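Local coordinates for Alr4995 protein (Nostoc sp., PDB 6LRF) that acts as a bifunctional enzyme, hydrolysing arginine to ornithine as an arginine dihydrolase and turning ornithine into proline as an ornithine cyclodeaminase, at the interface of chains A and B and the interface of chains A and C. Residues are numbered along the deposited sequence; one frame, centred on the assembly and turned at random. Chains: chain A/B/C, Alr4995 protein.

Two different interfaces of the deposited tetramer are sampled, and no residue is shared between the contacts. Contact 1 and contact 3 both join chains A and B; their C-alpha centres are about 18 Å apart, and both draw on the LOR/SDH-like region, where helix 299-310 of contact 1 leads into strand 313-320 of contact 3. Contact 2 joins chains A and C through the C-terminal ArgZ-like regions, about 33 Å from contact 1 and 45 Å from contact 3 between C-alpha centres. In contact 3 the dihydrolase region also takes part, and together the two interfaces would link four copies if the deposited tetramer is the biological one.

Contact 1: the interface of chains A and B. Residues chain A 295-298, 301; chain B 295-298, 301.
A:Asn301, near the start of helix 299-310, lays its side chain over the turn at B:Gly298, while B:Asn301 does the same to A:Gly298, as the two-fold relation of the interface requires. CG of A:Asn301 is anti to its backbone N (chi1 162°), which sends the amide across to the partner. CB comes first, 3.5 Å from the carbonyl O of B:Leu295. Further out, the amide carbon CG sits 3.6 Å from CA of B:Gly298, a residue with no CB to hold it off. The tip then divides. OD1 lies 3.1 Å from the carbonyl O of B:Asp296; both atoms can only accept, so the amide orientation as built is doubtful, and a flipped amide would turn its N-H groups to that carbonyl. ND2 as built faces ND2 of B:Asn301 at 3.9 Å, the two amide planes 45° apart. Beside these pairs, CD2 of A:Leu295 touches CD2 of B:Leu295 at 3.4 Å, tighter than ordinary van der Waals contact, and the two side chains cross obliquely. An alanine in place of A:Asn301 would probably open a gap above B:Gly298 and remove the contact between the two amides. Like residues meeting in both pairs place the patch near the two-fold axis, where it joins the LOR/SDH-like regions of chains A and B in the deposited tetramer.

Contact 2: the interface of chains A and C. Residues chain A 403, 600, 603; chain C 641, 644-645.
A:Arg403 holds an extended backbone (phi -167°, psi 142°) and runs up against the last turn of helix 637-645 of chain C, where C:Asn644 and C:Met645 keep helical torsions. With CG anti to the backbone N (chi1 175°) and a bend at chi2, the arginine carries its guanidinium alongside the last turn of that helix. The carbonyl O of C:Asn644 lies 3.3 Å from NH1, but above a face of the guanidinium and towards its rim, so it is a contact over the face and not a hydrogen bond; any attraction would probably be electrostatic. The same face passes over C:Met645, a selenomethionine, whose CA is 4.1 Å from CZ. Its CG comes within 3.4 Å of NH2, and the two side chains run alongside each other in the same direction. Past the bend at chi3, the methyl CE reaches towards the carbonyl O of A:Ile600, at 4.0 Å. On another flank, OD1 of A:Asp603 faces ND2 of C:Asn644 at 4.2 Å, too far for a bond, and the two side chains cross at about a right angle. In the fold, the helix belongs to the Rossmann-like region of chain C; A:Ile600 and A:Asp603 lie in the loop between strands 594-597 and 609-610 of the same region in chain A, and A:Arg403 in the turn joining strands 395-400 and 407-413.

Contact 3: the interface of chains A and B. Residues chain A 325; chain B 115, 143, 314-315, 334.
A:Arg325, in the loop between strands 313-320 and 329-337 of chain A, reaches onto strand 313-320 of chain B, the 3-10 helix 142-144 and the loop carrying B:Leu115, with B:Lys334 of strand 329-337 behind B:Asp143 in the second shell. The strands belong to the LOR/SDH-like region, whereas B:Leu115 and B:Asp143 belong to the guanidine-modifying (GME) dihydrolase region, so the arginine touches both. Its chain is straight as far as CD and bends at chi3 (-28°), turning the guanidinium between two side chains. On one face lies the amide of B:Gln315, stacked with the planes 19° apart and with its CD 3.7 Å from CZ. Against the opposite face, CD1 of B:Leu115 packs 3.7 Å from NH2, towards the rim. The charge is met by B:Asp143: NH1 forms a salt bridge and a hydrogen bond to OD2 at 2.8 Å, using that oxygen's anti lone pair. The bond is bent, 118° at the hydrogen, and the oxygen is also tilted from the guanidinium plane. OD2 also accepts from NZ of B:Lys334 at 3.0 Å, which comes from above the carboxylate plane. That shared anion probably offsets the repulsion between NZ of B:Lys334 and NH1 of A:Arg325, 4.4 Å apart. A water at the guanidinium edge, in its plane, bonds to NH1 at 3.0 Å and also to NH2, and it lies 2.7 Å from OD2 of B:Asp143, giving the carboxylate a second route to the arginine.

Contact 1: the interface of chains A and B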
ATOM      1  N   LEU A 295       6.369  -3.994 -36.732  1.00 44.70           N
ATOM      2  CA  LEU A 295       5.469  -2.874 -36.467  1.00 43.71           C
ATOM      3  C   LEU A 295       4.402  -3.258 -35.451  1.00 47.83           C
ATOM      4  O   LEU A 295       4.131  -2.512 -34.502  1.00 48.60           O
ATOM      5  CB  LEU A 295       4.813  -2.393 -37.766  1.00 43.30           C
ATOM      6  CG  LEU A 295       5.809  -1.842 -38.789  1.00 40.48           C
ATOM      7  CD1 LEU A 295       5.112  -1.212 -39.981  1.00 41.29           C
ATOM      8  CD2 LEU A 295       6.718  -0.836 -38.119  1.00 45.23           C
ATOM      9  N   ASP A 296       3.811  -4.429 -35.669  1.00 39.87           N
ATOM     10  CA  ASP A 296       2.794  -5.012 -34.795  1.00 48.20           C
ATOM     11  C   ASP A 296       3.275  -5.291 -33.346  1.00 46.48           C
ATOM     12  O   ASP A 296       2.634  -4.877 -32.381  1.00 45.64           O
ATOM     13  CB  ASP A 296       2.287  -6.314 -35.432  1.00 48.81           C
ATOM     14  CG  ASP A 296       1.164  -6.965 -34.636  1.00 63.41           C
ATOM     15  OD1 ASP A 296       0.028  -6.434 -34.665  1.00 66.63           O
ATOM     16  OD2 ASP A 296       1.425  -7.992 -33.962  1.00 63.89           O
ATOM     17  N   SER A 297       4.387  -6.008 -33.190  1.00 42.28           N
ATOM     18  CA  SER A 297       4.889  -6.354 -31.856  1.00 38.98           C
ATOM     19  C   SER A 297       5.552  -5.183 -31.131  1.00 42.34           C
ATOM     20  O   SER A 297       5.762  -5.236 -29.919  1.00 40.62           O
ATOM     21  CB  SER A 297       5.892  -7.494 -31.951  1.00 40.36           C
ATOM     22  OG  SER A 297       7.004  -7.120 -32.753  1.00 38.93           O
ATOM     23  N   GLY A 298       5.912  -4.144 -31.880  1.00 40.29           N
ATOM     24  CA  GLY A 298       6.626  -3.014 -31.314  1.00 44.12           C
ATOM     25  C   GLY A 298       8.072  -3.371 -31.003  1.00 37.81           C
ATOM     26  O   GLY A 298       8.760  -2.649 -30.289  1.00 33.28           O
ATOM     27  N   ASN A 301      10.735  -0.830 -32.154  1.00 30.31           N
ATOM     28  CA  ASN A 301      10.664   0.285 -31.208  1.00 29.84           C
ATOM     29  C   ASN A 301      11.402  -0.038 -29.885  1.00 33.22           C
ATOM     30  O   ASN A 301      12.148   0.794 -29.340  1.00 26.29           O
ATOM     31  CB  ASN A 301       9.185   0.643 -30.974  1.00 35.12           C
ATOM     32  CG  ASN A 301       8.948   1.463 -29.710  1.00 42.70           C
ATOM     33  OD1 ASN A 301       9.686   2.409 -29.398  1.00 46.74           O
ATOM     34  ND2 ASN A 301       7.896   1.106 -28.978  1.00 42.52           N
TER
ATOM     35  N   LEU B 295       9.415   4.468 -36.502  1.00 30.94           N
ATOM     36  CA  LEU B 295       9.972   3.231 -35.980  1.00 31.48           C
ATOM     37  C   LEU B 295      10.458   3.336 -34.557  1.00 35.02           C
ATOM     38  O   LEU B 295      10.247   2.407 -33.775  1.00 39.54           O
ATOM     39  CB  LEU B 295      11.119   2.754 -36.854  1.00 35.95           C
ATOM     40  CG  LEU B 295      10.605   2.162 -38.156  1.00 37.08           C
ATOM     41  CD1 LEU B 295      11.756   1.511 -38.883  1.00 40.21           C
ATOM     42  CD2 LEU B 295       9.493   1.181 -37.862  1.00 29.51           C
ATOM     43  N   ASP B 296      11.105   4.444 -34.203  1.00 27.49           N
ATOM     44  CA  ASP B 296      11.709   4.515 -32.868  1.00 35.59           C
ATOM     45  C   ASP B 296      10.805   5.156 -31.815  1.00 39.13           C
ATOM     46  O   ASP B 296      10.993   4.937 -30.622  1.00 45.01           O
ATOM     47  CB  ASP B 296      13.058   5.251 -32.910  1.00 39.95           C
ATOM     48  CG  ASP B 296      12.937   6.697 -33.346  1.00 39.13           C
ATOM     49  OD1 ASP B 296      12.381   7.510 -32.577  1.00 50.77           O
ATOM     50  OD2 ASP B 296      13.424   7.026 -34.451  1.00 46.82           O
ATOM     51  N   SER B 297       9.824   5.940 -32.233  1.00 34.50           N
ATOM     52  CA  SER B 297       8.912   6.512 -31.254  1.00 36.86           C
ATOM     53  C   SER B 297       7.832   5.501 -30.868  1.00 42.15           C
ATOM     54  O   SER B 297       7.169   5.652 -29.842  1.00 43.08           O
ATOM     55  CB  SER B 297       8.279   7.791 -31.784  1.00 38.46           C
ATOM     56  OG  SER B 297       7.478   7.535 -32.925  1.00 39.21           O
ATOM     57  N   GLY B 298       7.675   4.463 -31.690  1.00 39.94           N
ATOM     58  CA  GLY B 298       6.620   3.486 -31.500  1.00 43.71           C
ATOM     59  C   GLY B 298       5.242   4.061 -31.803  1.00 44.43           C
ATOM     60  O   GLY B 298       4.214   3.476 -31.445  1.00 41.62           O
ATOM     61  N   ASN B 301       3.267   1.831 -33.862  1.00 31.31           N
ATOM     62  CA  ASN B 301       2.930   0.633 -33.111  1.00 35.99           C
ATOM     63  C   ASN B 301       1.748   0.916 -32.174  1.00 37.14           C
ATOM     64  O   ASN B 301       0.852   0.081 -32.011  1.00 34.41           O
ATOM     65  CB  ASN B 301       4.189   0.131 -32.362  1.00 42.09           C
ATOM     66  CG  ASN B 301       3.868  -0.763 -31.184  1.00 54.66           C
ATOM     67  OD1 ASN B 301       3.141  -1.756 -31.318  1.00 58.16           O
ATOM     68  ND2 ASN B 301       4.423  -0.424 -30.013  1.00 50.98           N
TER

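Contact 2: the interface of chains A and C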
ATOM      1  N   ARG A 403      20.733 -20.681 -18.052  1.00 22.79           N
ATOM      2  CA  ARG A 403      20.391 -20.068 -16.784  1.00 21.07           C
ATOM      3  C   ARG A 403      20.904 -18.655 -16.879  1.00 25.81           C
ATOM      4  O   ARG A 403      21.962 -18.435 -17.465  1.00 28.05           O
ATOM      5  CB  ARG A 403      21.057 -20.806 -15.635  1.00 21.27           C
ATOM      6  CG  ARG A 403      20.859 -20.182 -14.298  1.00 31.34           C
ATOM      7  CD  ARG A 403      22.118 -20.330 -13.506  1.00 27.85           C
ATOM      8  NE  ARG A 403      21.866 -20.404 -12.075  1.00 37.65           N
ATOM      9  CZ  ARG A 403      21.641 -19.360 -11.290  1.00 32.50           C
ATOM     10  NH1 ARG A 403      21.620 -18.125 -11.789  1.00 30.38           N
ATOM     11  NH2 ARG A 403      21.423 -19.558  -9.993  1.00 37.37           N
ATOM     12  N   ILE A 600      19.431 -17.886   0.106  1.00 21.04           N
ATOM     13  CA  ILE A 600      19.109 -18.769  -1.003  1.00 21.27           C
ATOM     14  C   ILE A 600      19.176 -18.048  -2.360  1.00 22.78           C
ATOM     15  O   ILE A 600      19.371 -18.674  -3.405  1.00 22.07           O
ATOM     16  CB  ILE A 600      17.705 -19.387  -0.790  1.00 23.09           C
ATOM     17  CG1 ILE A 600      17.428 -20.509  -1.803  1.00 19.37           C
ATOM     18  CG2 ILE A 600      16.628 -18.300  -0.815  1.00 20.44           C
ATOM     19  CD1 ILE A 600      18.466 -21.617  -1.784  1.00 19.14           C
ATOM     20  N   ASP A 603      23.888 -14.295  -5.468  1.00 24.56           N
ATOM     21  CA  ASP A 603      24.678 -14.433  -6.676  1.00 26.51           C
ATOM     22  C   ASP A 603      26.151 -14.530  -6.294  1.00 26.68           C
ATOM     23  O   ASP A 603      26.626 -13.711  -5.500  1.00 26.66           O
ATOM     24  CB  ASP A 603      24.445 -13.243  -7.599  1.00 31.52           C
ATOM     25  CG  ASP A 603      23.027 -13.184  -8.134  1.00 37.34           C
ATOM     26  OD1 ASP A 603      22.481 -14.248  -8.516  1.00 40.17           O
ATOM     27  OD2 ASP A 603      22.464 -12.068  -8.181  1.00 36.35           O
TER
ATOM     28  N   GLY C 641      15.087 -16.584  -5.856  1.00 26.85           N
ATOM     29  CA  GLY C 641      16.158 -17.556  -6.022  1.00 29.30           C
ATOM     30  C   GLY C 641      15.815 -18.608  -7.061  1.00 28.43           C
ATOM     31  O   GLY C 641      16.617 -18.919  -7.950  1.00 27.59           O
ATOM     32  N   ASN C 644      15.890 -16.892 -10.517  1.00 27.54           N
ATOM     33  CA  ASN C 644      17.270 -16.807 -11.026  1.00 30.13           C
ATOM     34  C   ASN C 644      17.706 -18.127 -11.627  1.00 29.76           C
ATOM     35  O   ASN C 644      18.440 -18.166 -12.604  1.00 25.85           O
ATOM     36  CB  ASN C 644      18.291 -16.447  -9.932  1.00 25.76           C
ATOM     37  CG  ASN C 644      17.978 -15.152  -9.213  1.00 32.94           C
ATOM     38  OD1 ASN C 644      17.337 -14.252  -9.760  1.00 31.76           O
ATOM     39  ND2 ASN C 644      18.423 -15.061  -7.956  1.00 33.92           N
HETATM   40  N   MSE C 645      17.266 -19.218 -11.019  1.00 24.34           N
HETATM   41  CA  MSE C 645      17.740 -20.526 -11.439  1.00 23.47           C
HETATM   42  C   MSE C 645      16.994 -21.106 -12.625  1.00 25.44           C
HETATM   43  O   MSE C 645      17.393 -22.150 -13.129  1.00 25.00           O
HETATM   44  CB  MSE C 645      17.653 -21.525 -10.289  1.00 24.25           C
HETATM   45  CG  MSE C 645      18.577 -21.240  -9.131  1.00 30.82           C
HETATM   46 SE   MSE C 645      18.199 -22.550  -7.746  0.54 29.50          SE
HETATM   47  CE  MSE C 645      18.633 -21.490  -6.166  1.00 22.19           C
TER

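Contact 3: the interface of chains A and B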
ATOM      1  N   ARG A 325      -0.218  -9.781 -46.095  1.00 46.63           N
ATOM      2  CA  ARG A 325      -0.728  -9.123 -44.894  1.00 48.70           C
ATOM      3  C   ARG A 325      -0.229  -9.725 -43.579  1.00 45.47           C
ATOM      4  O   ARG A 325      -0.108  -9.022 -42.578  1.00 47.14           O
ATOM      5  CB  ARG A 325      -2.263  -9.140 -44.913  1.00 52.66           C
ATOM      6  CG  ARG A 325      -2.928  -8.252 -43.858  1.00 54.86           C
ATOM      7  CD  ARG A 325      -4.451  -8.301 -43.978  1.00 51.50           C
ATOM      8  NE  ARG A 325      -4.871  -8.585 -45.353  1.00 60.54           N
ATOM      9  CZ  ARG A 325      -5.834  -7.928 -45.999  1.00 58.95           C
ATOM     10  NH1 ARG A 325      -6.484  -6.933 -45.397  1.00 46.30           N
ATOM     11  NH2 ARG A 325      -6.141  -8.259 -47.253  1.00 52.75           N
TER
ATOM     12  N   LEU B 115      -5.982 -13.712 -47.203  1.00 41.28           N
ATOM     13  CA  LEU B 115      -7.181 -13.240 -46.528  1.00 35.56           C
ATOM     14  C   LEU B 115      -7.937 -14.421 -45.937  1.00 31.18           C
ATOM     15  O   LEU B 115      -8.858 -14.950 -46.558  1.00 32.03           O
ATOM     16  CB  LEU B 115      -8.062 -12.467 -47.498  1.00 30.71           C
ATOM     17  CG  LEU B 115      -9.169 -11.612 -46.903  1.00 29.44           C
ATOM     18  CD1 LEU B 115      -8.556 -10.696 -45.867  1.00 32.96           C
ATOM     19  CD2 LEU B 115      -9.819 -10.794 -48.019  1.00 27.07           C
ATOM     20  N   ASP B 143     -11.850  -8.272 -43.001  1.00 16.78           N
ATOM     21  CA  ASP B 143     -11.946  -7.919 -44.414  1.00 21.59           C
ATOM     22  C   ASP B 143     -12.558  -9.015 -45.328  1.00 18.83           C
ATOM     23  O   ASP B 143     -12.862  -8.748 -46.488  1.00 23.51           O
ATOM     24  CB  ASP B 143     -10.566  -7.540 -44.931  1.00 22.68           C
ATOM     25  CG  ASP B 143     -10.163  -6.128 -44.538  1.00 35.02           C
ATOM     26  OD1 ASP B 143     -11.033  -5.375 -44.043  1.00 28.73           O
ATOM     27  OD2 ASP B 143      -8.978  -5.768 -44.739  1.00 38.68           O
ATOM     28  N   PHE B 314      -6.254  -3.874 -39.670  1.00 21.91           N
ATOM     29  CA  PHE B 314      -5.450  -2.954 -40.459  1.00 26.81           C
ATOM     30  C   PHE B 314      -4.606  -3.676 -41.483  1.00 26.06           C
ATOM     31  O   PHE B 314      -4.370  -4.868 -41.388  1.00 27.10           O
ATOM     32  CB  PHE B 314      -4.533  -2.116 -39.555  1.00 24.70           C
ATOM     33  CG  PHE B 314      -3.476  -2.921 -38.854  1.00 27.77           C
ATOM     34  CD1 PHE B 314      -2.277  -3.229 -39.487  1.00 28.49           C
ATOM     35  CD2 PHE B 314      -3.678  -3.371 -37.565  1.00 27.45           C
ATOM     36  CE1 PHE B 314      -1.315  -3.985 -38.849  1.00 26.07           C
ATOM     37  CE2 PHE B 314      -2.713  -4.121 -36.918  1.00 30.65           C
ATOM     38  CZ  PHE B 314      -1.531  -4.428 -37.565  1.00 32.83           C
ATOM     39  N   GLN B 315      -4.124  -2.911 -42.442  1.00 29.43           N
ATOM     40  CA  GLN B 315      -3.150  -3.392 -43.400  1.00 31.89           C
ATOM     41  C   GLN B 315      -2.206  -2.230 -43.690  1.00 27.06           C
ATOM     42  O   GLN B 315      -2.651  -1.179 -44.141  1.00 24.95           O
ATOM     43  CB  GLN B 315      -3.843  -3.880 -44.676  1.00 33.62           C
ATOM     44  CG  GLN B 315      -2.979  -4.754 -45.581  1.00 43.19           C
ATOM     45  CD  GLN B 315      -3.651  -5.062 -46.910  1.00 48.42           C
ATOM     46  OE1 GLN B 315      -4.781  -4.626 -47.176  1.00 47.85           O
ATOM     47  NE2 GLN B 315      -2.955  -5.811 -47.757  1.00 54.26           N
ATOM     48  N   LYS B 334      -4.386   0.999 -44.242  1.00 29.05           N
ATOM     49  CA  LYS B 334      -5.815   0.824 -44.466  1.00 30.42           C
ATOM     50  C   LYS B 334      -6.428   0.325 -43.163  1.00 23.71           C
ATOM     51  O   LYS B 334      -6.024  -0.702 -42.637  1.00 27.72           O
ATOM     52  CB  LYS B 334      -6.087  -0.146 -45.618  1.00 31.51           C
ATOM     53  CG  LYS B 334      -7.547  -0.191 -46.075  1.00 31.82           C
ATOM     54  CD  LYS B 334      -7.737  -1.131 -47.265  1.00 38.66           C
ATOM     55  CE  LYS B 334      -7.477  -2.594 -46.894  1.00 39.60           C
ATOM     56  NZ  LYS B 334      -8.549  -3.129 -46.016  1.00 41.77           N
TER
HETATM   57  O   HOH W   1      -8.628  -6.334 -47.364  1.00 47.69           O